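Local atomic coordinates of N-acetylcysteine deacetylase (Bacillus subtilis, PDB entry 1YSJ), a protein that probably catalyses the metal-dependent deacetylation of N-acetylcysteine to cysteine and acetate, using two divalent cations, in a pathway that degrades S-(2-succino)cysteine. Residues N250-T262 / D269-Q281. The protein carries 1 engineered substitution. Residues are numbered along the deposited sequence; the frame is centred on the assembly and turned at random. Where two conformers were deposited one is given.
Sequences NAVVSITRVQAGT and DQAEMEGTVRTFQ
A classic beta bulge sets two residues, Thr256 and Arg257, against the single Glu274 and moves by one the register of the antiparallel hairpin formed by 252-260 and 270-278. Glu274 O takes both backbone amides, Thr256 N at 2.9 Å and Arg257 N at 3.1 Å. Gly275 CA makes a CA-H...O contact of 3.2 Å with Ser254 O; glycine suits this place because a CB would point straight at the partner backbone, at Ser254 O and Ile255 CA. Beyond the bulge, Arg257 lies between two glutamates on the face that also carries Ser254, Gln259 and Thr276. CG of Arg257 stands anti to the backbone N (chi1 -167°) and the chain bends at chi3, which lays the guanidinium across the partner strand. Arg257 NH1 makes a salt bridge to Glu272 OE2 at 2.9 Å, from above the carboxylate plane, while Arg257 NE makes another to Glu274 OE1 on its anti side; Arg257 NH2 adds a weak bond to that same oxygen. Both carboxylates approach the guanidinium edge, their planes turned steeply to it (78° and 87°), and the arginine's charge would probably favour their ionised forms. The other face is apolar: Val258 CG2 lies 4.1 Å from selenomethionine Met273 CB, and Ala260 CB touches Ala271 CB at 3.8 Å. Compact Ala260 and Ala271 and flexible Met273 fit against helix 226-237, whereas Val253 and Val277 pack on Met292 of helix 282-302. Within the four-stranded sheet, 270-278 also pairs with strand 197-211, while 252-260 is outermost in its chain and continues the sheet through an antiparallel ladder with the second subunit, as expected of the M20 dimerisation domain.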
loop_
_atom_site.group_PDB
_atom_site.type_symbol
_atom_site.label_atom_id
_atom_site.label_comp_id
_atom_site.label_asym_id
_atom_site.label_seq_id
_atom_site.Cartn_x
_atom_site.Cartn_y
_atom_site.Cartn_z
ATOM N N ASN A 250 -17.568 -21.722 0.552
ATOM C CA ASN A 250 -18.068 -21.756 1.922
ATOM C C ASN A 250 -17.305 -20.807 2.848
ATOM O O ASN A 250 -17.833 -20.369 3.876
ATOM C CB ASN A 250 -18.028 -23.189 2.471
ATOM C CG ASN A 250 -18.931 -24.147 1.692
ATOM O OD1 ASN A 250 -19.001 -24.100 0.460
ATOM N ND2 ASN A 250 -19.617 -25.028 2.413
ATOM N N ALA A 251 -16.064 -20.497 2.475
ATOM C CA ALA A 251 -15.218 -19.582 3.236
ATOM C C ALA A 251 -15.374 -18.143 2.758
ATOM O O ALA A 251 -15.796 -17.897 1.628
ATOM C CB ALA A 251 -13.769 -20.008 3.141
ATOM N N VAL A 252 -15.034 -17.196 3.629
ATOM C CA VAL A 252 -15.055 -15.783 3.283
ATOM C C VAL A 252 -13.637 -15.223 3.354
ATOM O O VAL A 252 -13.036 -15.150 4.432
ATOM C CB VAL A 252 -16.004 -14.961 4.196
ATOM C CG1 VAL A 252 -16.137 -13.531 3.682
ATOM C CG2 VAL A 252 -17.378 -15.616 4.284
ATOM N N VAL A 253 -13.109 -14.843 2.194
ATOM C CA VAL A 253 -11.790 -14.235 2.103
ATOM C C VAL A 253 -11.936 -12.719 2.130
ATOM O O VAL A 253 -12.630 -12.131 1.303
ATOM C CB VAL A 253 -11.009 -14.705 0.851
ATOM C CG1 VAL A 253 -9.664 -14.000 0.756
ATOM C CG2 VAL A 253 -10.804 -16.211 0.889
ATOM N N SER A 254 -11.286 -12.100 3.109
ATOM C CA SER A 254 -11.363 -10.665 3.298
ATOM C C SER A 254 -9.959 -10.068 3.277
ATOM O O SER A 254 -9.205 -10.204 4.240
ATOM C CB SER A 254 -12.089 -10.348 4.608
ATOM O OG SER A 254 -12.175 -8.954 4.833
ATOM N N ILE A 255 -9.611 -9.439 2.159
ATOM C CA ILE A 255 -8.332 -8.746 2.006
ATOM C C ILE A 255 -8.453 -7.369 2.651
ATOM O O ILE A 255 -9.335 -6.582 2.294
ATOM C CB ILE A 255 -7.921 -8.619 0.512
ATOM C CG1 ILE A 255 -7.769 -10.009 -0.116
ATOM C CG2 ILE A 255 -6.620 -7.809 0.359
ATOM C CD1 ILE A 255 -7.885 -10.023 -1.622
ATOM N N THR A 256 -7.561 -7.090 3.597
ATOM C CA THR A 256 -7.654 -5.895 4.438
ATOM C C THR A 256 -6.527 -4.887 4.197
ATOM O O THR A 256 -6.656 -3.712 4.541
ATOM C CB THR A 256 -7.697 -6.270 5.944
ATOM O OG1 THR A 256 -6.575 -7.104 6.266
ATOM C CG2 THR A 256 -8.987 -7.015 6.278
ATOM N N ARG A 257 -5.422 -5.352 3.620
ATOM C CA ARG A 257 -4.287 -4.488 3.325
ATOM C C ARG A 257 -3.656 -4.808 1.967
ATOM O O ARG A 257 -3.420 -5.972 1.643
ATOM C CB ARG A 257 -3.242 -4.564 4.444
ATOM C CG ARG A 257 -2.181 -3.469 4.372
ATOM C CD ARG A 257 -1.165 -3.554 5.509
ATOM N NE ARG A 257 -0.478 -4.846 5.567
ATOM C CZ ARG A 257 0.586 -5.185 4.838
ATOM N NH1 ARG A 257 1.114 -4.335 3.962
ATOM N NH2 ARG A 257 1.122 -6.389 4.984
ATOM N N VAL A 258 -3.412 -3.762 1.177
ATOM C CA VAL A 258 -2.699 -3.873 -0.094
ATOM C C VAL A 258 -1.688 -2.730 -0.189
ATOM O O VAL A 258 -2.060 -1.553 -0.119
ATOM C CB VAL A 258 -3.649 -3.819 -1.321
ATOM C CG1 VAL A 258 -2.871 -4.028 -2.622
ATOM C CG2 VAL A 258 -4.761 -4.852 -1.211
ATOM N N GLN A 259 -0.411 -3.072 -0.363
ATOM C CA GLN A 259 0.650 -2.060 -0.457
ATOM C C GLN A 259 1.667 -2.357 -1.569
ATOM O O GLN A 259 2.396 -3.351 -1.505
ATOM C CB GLN A 259 1.365 -1.887 0.891
ATOM C CG GLN A 259 0.444 -1.768 2.120
ATOM C CD GLN A 259 -0.047 -0.351 2.413
ATOM O OE1 GLN A 259 -0.505 -0.066 3.522
ATOM N NE2 GLN A 259 0.055 0.540 1.430
ATOM N N ALA A 260 1.707 -1.486 -2.579
ATOM C CA ALA A 260 2.648 -1.600 -3.695
ATOM C C ALA A 260 3.183 -0.223 -4.082
ATOM O O ALA A 260 2.410 0.683 -4.388
ATOM C CB ALA A 260 1.996 -2.270 -4.882
ATOM N N GLY A 261 4.506 -0.072 -4.037
ATOM C CA GLY A 261 5.178 1.136 -4.526
ATOM C C GLY A 261 5.269 2.297 -3.551
ATOM O O GLY A 261 4.785 2.217 -2.420
ATOM N N THR A 262 5.900 3.380 -4.005
ATOM C CA THR A 262 6.130 4.574 -3.184
ATOM C C THR A 262 5.957 5.873 -3.979
ATOM O O THR A 262 5.598 6.908 -3.409
ATOM C CB THR A 262 7.549 4.583 -2.555
ATOM O OG1 THR A 262 8.532 4.368 -3.576
ATOM C CG2 THR A 262 7.693 3.510 -1.481
ATOM N N ASP A 269 8.861 -3.066 -7.658
ATOM C CA ASP A 269 9.346 -4.437 -7.790
ATOM C C ASP A 269 8.362 -5.426 -7.168
ATOM O O ASP A 269 8.178 -6.534 -7.676
ATOM C CB ASP A 269 10.729 -4.587 -7.144
ATOM C CG ASP A 269 11.849 -3.968 -7.981
ATOM O OD1 ASP A 269 13.010 -4.409 -7.830
ATOM O OD2 ASP A 269 11.583 -3.046 -8.787
ATOM N N GLN A 270 7.723 -5.007 -6.078
ATOM C CA GLN A 270 6.835 -5.875 -5.307
ATOM C C GLN A 270 5.417 -5.336 -5.169
ATOM O O GLN A 270 5.170 -4.136 -5.302
ATOM C CB GLN A 270 7.398 -6.104 -3.902
ATOM C CG GLN A 270 8.582 -7.048 -3.828
ATOM C CD GLN A 270 8.955 -7.402 -2.399
ATOM O OE1 GLN A 270 8.172 -7.203 -1.469
ATOM N NE2 GLN A 270 10.159 -7.935 -2.218
ATOM N N ALA A 271 4.494 -6.253 -4.898
ATOM C CA ALA A 271 3.164 -5.921 -4.413
ATOM C C ALA A 271 2.822 -6.894 -3.286
ATOM O O ALA A 271 2.963 -8.108 -3.443
ATOM C CB ALA A 271 2.144 -6.010 -5.536
ATOM N N GLU A 272 2.402 -6.361 -2.143
ATOM C CA GLU A 272 1.987 -7.208 -1.027
ATOM C C GLU A 272 0.534 -6.990 -0.627
ATOM O O GLU A 272 -0.007 -5.891 -0.760
ATOM C CB GLU A 272 2.928 -7.071 0.183
ATOM C CG GLU A 272 2.915 -5.712 0.886
ATOM C CD GLU A 272 3.812 -5.664 2.121
ATOM O OE1 GLU A 272 4.577 -6.626 2.357
ATOM O OE2 GLU A 272 3.752 -4.656 2.860
HETATM N N MSE A 273 -0.094 -8.063 -0.157
HETATM C CA MSE A 273 -1.441 -7.992 0.388
HETATM C C MSE A 273 -1.603 -8.934 1.575
HETATM O O MSE A 273 -0.927 -9.964 1.661
HETATM C CB MSE A 273 -2.494 -8.278 -0.690
HETATM C CG MSE A 273 -2.523 -9.706 -1.217
HETATM SE SE MSE A 273 -3.691 -9.880 -2.775
HETATM C CE MSE A 273 -2.548 -9.050 -4.086
ATOM N N GLU A 274 -2.480 -8.563 2.498
ATOM C CA GLU A 274 -2.806 -9.431 3.621
ATOM C C GLU A 274 -4.273 -9.323 4.006
ATOM O O GLU A 274 -4.966 -8.394 3.591
ATOM C CB GLU A 274 -1.863 -9.203 4.820
ATOM C CG GLU A 274 -2.029 -7.890 5.582
ATOM C CD GLU A 274 -1.178 -7.829 6.853
ATOM O OE1 GLU A 274 -0.744 -6.718 7.229
ATOM O OE2 GLU A 274 -0.945 -8.889 7.485
ATOM N N GLY A 275 -4.740 -10.294 4.781
ATOM C CA GLY A 275 -6.131 -10.346 5.205
ATOM C C GLY A 275 -6.454 -11.590 6.006
ATOM O O GLY A 275 -5.558 -12.285 6.497
ATOM N N THR A 276 -7.746 -11.873 6.125
ATOM C CA THR A 276 -8.216 -12.988 6.932
ATOM C C THR A 276 -9.109 -13.931 6.145
ATOM O O THR A 276 -9.804 -13.525 5.213
ATOM C CB THR A 276 -9.000 -12.518 8.179
ATOM O OG1 THR A 276 -9.966 -11.535 7.792
ATOM C CG2 THR A 276 -8.069 -11.921 9.209
ATOM N N VAL A 277 -9.066 -15.198 6.540
ATOM C CA VAL A 277 -9.989 -16.205 6.052
ATOM C C VAL A 277 -10.878 -16.645 7.216
ATOM O O VAL A 277 -10.401 -16.845 8.338
ATOM C CB VAL A 277 -9.240 -17.416 5.459
ATOM C CG1 VAL A 277 -10.218 -18.379 4.810
ATOM C CG2 VAL A 277 -8.208 -16.953 4.441
ATOM N N ARG A 278 -12.171 -16.773 6.941
ATOM C CA ARG A 278 -13.139 -17.233 7.924
ATOM C C ARG A 278 -13.942 -18.411 7.384
ATOM O O ARG A 278 -14.567 -18.321 6.325
ATOM C CB ARG A 278 -14.052 -16.083 8.354
ATOM C CG ARG A 278 -13.299 -14.968 9.066
ATOM C CD ARG A 278 -14.184 -13.800 9.437
ATOM N NE ARG A 278 -13.387 -12.720 10.019
ATOM C CZ ARG A 278 -13.883 -11.676 10.679
ATOM N NH1 ARG A 278 -13.059 -10.755 11.163
ATOM N NH2 ARG A 278 -15.193 -11.549 10.861
ATOM N N THR A 279 -13.887 -19.526 8.110
ATOM C CA THR A 279 -14.608 -20.748 7.747
ATOM C C THR A 279 -15.446 -21.236 8.926
ATOM O O THR A 279 -15.244 -20.804 10.062
ATOM C CB THR A 279 -13.648 -21.892 7.346
ATOM O OG1 THR A 279 -13.049 -22.447 8.523
ATOM C CG2 THR A 279 -12.556 -21.406 6.392
ATOM N N PHE A 280 -16.376 -22.147 8.652
ATOM C CA PHE A 280 -17.178 -22.766 9.703
ATOM C C PHE A 280 -16.924 -24.265 9.848
ATOM O O PHE A 280 -17.148 -24.828 10.918
ATOM C CB PHE A 280 -18.670 -22.461 9.514
ATOM C CG PHE A 280 -19.042 -21.050 9.875
ATOM C CD1 PHE A 280 -19.271 -20.695 11.206
ATOM C CD2 PHE A 280 -19.136 -20.066 8.893
ATOM C CE1 PHE A 280 -19.603 -19.388 11.550
ATOM C CE2 PHE A 280 -19.467 -18.751 9.229
ATOM C CZ PHE A 280 -19.702 -18.412 10.558
ATOM N N GLN A 281 -16.441 -24.906 8.787
ATOM C CA GLN A 281 -16.057 -26.316 8.878
ATOM C C GLN A 281 -14.543 -26.532 8.860
ATOM O O GLN A 281 -13.795 -25.736 8.287
ATOM C CB GLN A 281 -16.780 -27.173 7.829
ATOM C CG GLN A 281 -18.298 -27.361 8.081
ATOM C CD GLN A 281 -18.654 -28.000 9.441
ATOM O OE1 GLN A 281 -17.788 -28.271 10.281
ATOM N NE2 GLN A 281 -19.948 -28.237 9.652
HETATM O O HOH W 1 -12.745 -13.139 6.306
#